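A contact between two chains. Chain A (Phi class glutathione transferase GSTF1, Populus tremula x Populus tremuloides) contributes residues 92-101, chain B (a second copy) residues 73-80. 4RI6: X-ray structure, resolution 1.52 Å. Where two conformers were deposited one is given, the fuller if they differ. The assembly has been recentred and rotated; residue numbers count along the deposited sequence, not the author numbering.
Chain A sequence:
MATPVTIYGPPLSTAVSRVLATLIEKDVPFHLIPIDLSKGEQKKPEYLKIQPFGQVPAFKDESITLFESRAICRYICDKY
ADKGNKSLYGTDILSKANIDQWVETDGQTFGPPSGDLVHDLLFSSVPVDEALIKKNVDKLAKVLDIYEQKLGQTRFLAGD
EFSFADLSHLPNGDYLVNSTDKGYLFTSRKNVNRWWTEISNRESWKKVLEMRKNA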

# COMPACT_ATOMS: atom_id res chain seq x y z
N ASP A 92 -11.66 15.10 7.61
CA ASP A 92 -11.06 15.15 8.94
C ASP A 92 -10.36 13.83 9.23
O ASP A 92 -10.33 12.95 8.38
CB ASP A 92 -12.10 15.51 10.03
CG ASP A 92 -13.29 14.54 10.12
OD1 ASP A 92 -13.24 13.42 9.60
OD2 ASP A 92 -14.30 14.93 10.73
N ILE A 93 -9.78 13.73 10.42
CA ILE A 93 -8.95 12.58 10.77
C ILE A 93 -9.72 11.27 10.64
O ILE A 93 -9.22 10.31 10.05
CB ILE A 93 -8.41 12.74 12.21
CG1 ILE A 93 -7.40 13.89 12.23
CG2 ILE A 93 -7.73 11.46 12.70
CD1 ILE A 93 -6.94 14.31 13.61
N LEU A 94 -10.94 11.23 11.16
CA LEU A 94 -11.70 9.98 11.19
C LEU A 94 -12.19 9.58 9.81
O LEU A 94 -12.10 8.40 9.44
CB LEU A 94 -12.87 10.10 12.16
CG LEU A 94 -12.43 10.09 13.62
CD1 LEU A 94 -13.51 10.63 14.54
CD2 LEU A 94 -12.01 8.70 14.06
N SER A 95 -12.70 10.53 9.05
CA SER A 95 -13.22 10.19 7.73
C SER A 95 -12.10 9.79 6.79
O SER A 95 -12.28 8.90 5.96
CB SER A 95 -14.04 11.34 7.13
OG SER A 95 -13.32 12.55 7.13
N LYS A 96 -10.94 10.44 6.93
CA LYS A 96 -9.76 10.11 6.16
C LYS A 96 -9.32 8.68 6.45
O LYS A 96 -9.07 7.90 5.53
CB LYS A 96 -8.63 11.09 6.44
CG LYS A 96 -7.35 10.85 5.62
CD LYS A 96 -6.30 11.94 5.83
CE LYS A 96 -5.10 11.70 4.93
NZ LYS A 96 -3.94 12.56 5.27
N ALA A 97 -9.23 8.32 7.73
CA ALA A 97 -8.77 6.99 8.12
C ALA A 97 -9.74 5.92 7.65
O ALA A 97 -9.35 4.84 7.18
CB ALA A 97 -8.60 6.90 9.61
N ASN A 98 -11.02 6.21 7.77
CA ASN A 98 -12.04 5.28 7.32
C ASN A 98 -11.92 4.94 5.84
O ASN A 98 -12.09 3.79 5.45
CB ASN A 98 -13.44 5.83 7.61
CG ASN A 98 -14.52 4.94 7.08
OD1 ASN A 98 -14.64 3.79 7.49
ND2 ASN A 98 -15.30 5.45 6.16
N ILE A 99 -11.63 5.94 5.03
CA ILE A 99 -11.33 5.74 3.62
C ILE A 99 -10.01 5.00 3.41
O ILE A 99 -9.91 4.06 2.61
CB ILE A 99 -11.30 7.09 2.89
CG1 ILE A 99 -12.71 7.66 2.85
CG2 ILE A 99 -10.74 6.96 1.46
CD1 ILE A 99 -12.74 9.15 2.58
N ASP A 100 -9.01 5.40 4.19
CA ASP A 100 -7.65 4.90 4.00
C ASP A 100 -7.55 3.38 4.19
O ASP A 100 -6.76 2.72 3.49
CB ASP A 100 -6.72 5.62 4.97
CG ASP A 100 -5.25 5.49 4.60
OD1 ASP A 100 -4.90 5.62 3.41
OD2 ASP A 100 -4.44 5.27 5.51
N GLN A 101 -8.33 2.80 5.10
CA GLN A 101 -8.23 1.34 5.27
C GLN A 101 -8.65 0.62 3.98
O GLN A 101 -8.11 -0.44 3.68
CB GLN A 101 -9.08 0.86 6.46
CG GLN A 101 -10.56 0.99 6.24
CD GLN A 101 -11.37 0.84 7.52
OE1 GLN A 101 -11.03 0.04 8.40
NE2 GLN A 101 -12.44 1.62 7.62
N CYS B 73 -1.76 2.70 11.32
CA CYS B 73 -0.62 3.49 11.73
C CYS B 73 -0.75 4.95 11.29
O CYS B 73 -0.39 5.85 12.05
CB CYS B 73 0.68 2.87 11.18
SG CYS B 73 1.11 1.31 11.94
N ARG B 74 -1.27 5.21 10.09
CA ARG B 74 -1.47 6.60 9.68
C ARG B 74 -2.48 7.30 10.59
O ARG B 74 -2.30 8.45 10.95
CB ARG B 74 -1.93 6.70 8.21
CG ARG B 74 -0.76 6.72 7.22
CD ARG B 74 -1.14 7.15 5.82
NE ARG B 74 -1.84 6.07 5.17
CZ ARG B 74 -1.26 5.08 4.49
NH1 ARG B 74 -2.01 4.16 3.96
NH2 ARG B 74 0.06 5.01 4.34
N TYR B 75 -3.53 6.58 10.99
CA TYR B 75 -4.52 7.14 11.90
C TYR B 75 -3.88 7.48 13.22
O TYR B 75 -4.06 8.58 13.72
CB TYR B 75 -5.67 6.15 12.10
CG TYR B 75 -6.63 6.55 13.19
CD1 TYR B 75 -7.48 7.65 13.04
CD2 TYR B 75 -6.71 5.82 14.37
CE1 TYR B 75 -8.36 8.00 14.03
CE2 TYR B 75 -7.60 6.16 15.37
CZ TYR B 75 -8.42 7.26 15.21
OH TYR B 75 -9.35 7.62 16.18
N ILE B 76 -3.10 6.55 13.77
CA ILE B 76 -2.44 6.78 15.04
C ILE B 76 -1.53 8.02 14.94
O ILE B 76 -1.51 8.87 15.82
CB ILE B 76 -1.61 5.54 15.45
CG1 ILE B 76 -2.52 4.38 15.84
CG2 ILE B 76 -0.63 5.87 16.59
CD1 ILE B 76 -1.83 2.99 15.80
N CYS B 77 -0.79 8.12 13.85
CA CYS B 77 0.14 9.25 13.68
C CYS B 77 -0.59 10.58 13.51
O CYS B 77 -0.07 11.62 13.89
CB CYS B 77 1.05 9.01 12.49
SG CYS B 77 2.33 7.76 12.84
N ASP B 78 -1.80 10.52 12.98
CA ASP B 78 -2.63 11.70 12.79
C ASP B 78 -3.27 12.11 14.12
O ASP B 78 -3.12 13.26 14.57
CB ASP B 78 -3.71 11.41 11.75
CG ASP B 78 -4.23 12.65 11.06
OD1 ASP B 78 -3.83 13.77 11.44
OD2 ASP B 78 -5.06 12.48 10.14
N LYS B 79 -3.97 11.18 14.75
CA LYS B 79 -4.67 11.44 16.01
C LYS B 79 -3.72 11.91 17.09
O LYS B 79 -4.04 12.83 17.84
CB LYS B 79 -5.40 10.19 16.50
CG LYS B 79 -6.21 10.40 17.76
CD LYS B 79 -6.98 9.14 18.13
CE LYS B 79 -7.71 9.27 19.45
NZ LYS B 79 -8.00 7.92 20.06
N TYR B 80 -2.55 11.28 17.16
CA TYR B 80 -1.61 11.53 18.26
C TYR B 80 -0.39 12.28 17.75
O TYR B 80 0.71 12.08 18.25
CB TYR B 80 -1.22 10.22 18.92
CG TYR B 80 -2.36 9.44 19.50
CD1 TYR B 80 -2.92 9.80 20.72
CD2 TYR B 80 -2.87 8.32 18.86
CE1 TYR B 80 -3.95 9.08 21.27
CE2 TYR B 80 -3.91 7.59 19.41
CZ TYR B 80 -4.44 7.98 20.61
OH TYR B 80 -5.47 7.27 21.19
O HOH W 1 -6.47 9.95 9.73

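Two helices from the two copies of this glutathione transferase, A:Ile93 to A:Gln101 and B:Cys73 to B:Lys79, pack nearly antiparallel, their N-to-C directions 168° apart and their axes approaching to 9.7 Å. The backbones come close where A:Ala97 faces B:Tyr75, with CA atoms 5.7 Å apart; a methyl is all that A:Ala97 places there, and its CB rests 3.7 Å from CD1 of B:Tyr75. The tyrosine ring also receives A:Ile93, whose CG2 lies 3.8 Å from CE1 of B:Tyr75, and A:Leu94, whose CD2 lies 3.7 Å from the same CE1, so three aliphatic side chains cover one aromatic ring. The B:Tyr75 hydroxyl finds its hydrogen bond elsewhere in the structure.

Charge pairing lies toward the C-terminal end of the chain A stretch. A:Asp100 and B:Arg74 form a salt bridge in which the carboxylate meets the edge of the guanidinium, near its plane. The strongest geometry is B:Arg74 NE donating to A:Asp100 OD2 at 2.7 Å; B:Arg74 NH1 adds weak bonds to A:Asp100 OD2 at 3.1 Å and A:Asp100 OD1 at 3.3 Å. A:Asp100 OD1 and B:Arg74 NH1 and NH2 have further partners elsewhere in the structure.

At the other end, a water bridges the chains, donating to A:Ile93 O at 2.8 Å and to B:Asp78 OD2 at 2.9 Å. Thus A:Ile93 O accepts both from this water and, along its own helix, from A:Ala97 N at 3.1 Å. The same B:Asp78 OD2 lies 3.4 Å from A:Ile93 CG1, a contact without hydrogen bonding.

A:Asp92 caps the chain A helix: its OD1 accepts from A:Ser95 N at 3.0 Å and from A:Ser95 OG at 2.6 Å, satisfying an amide that lacks a partner one turn earlier.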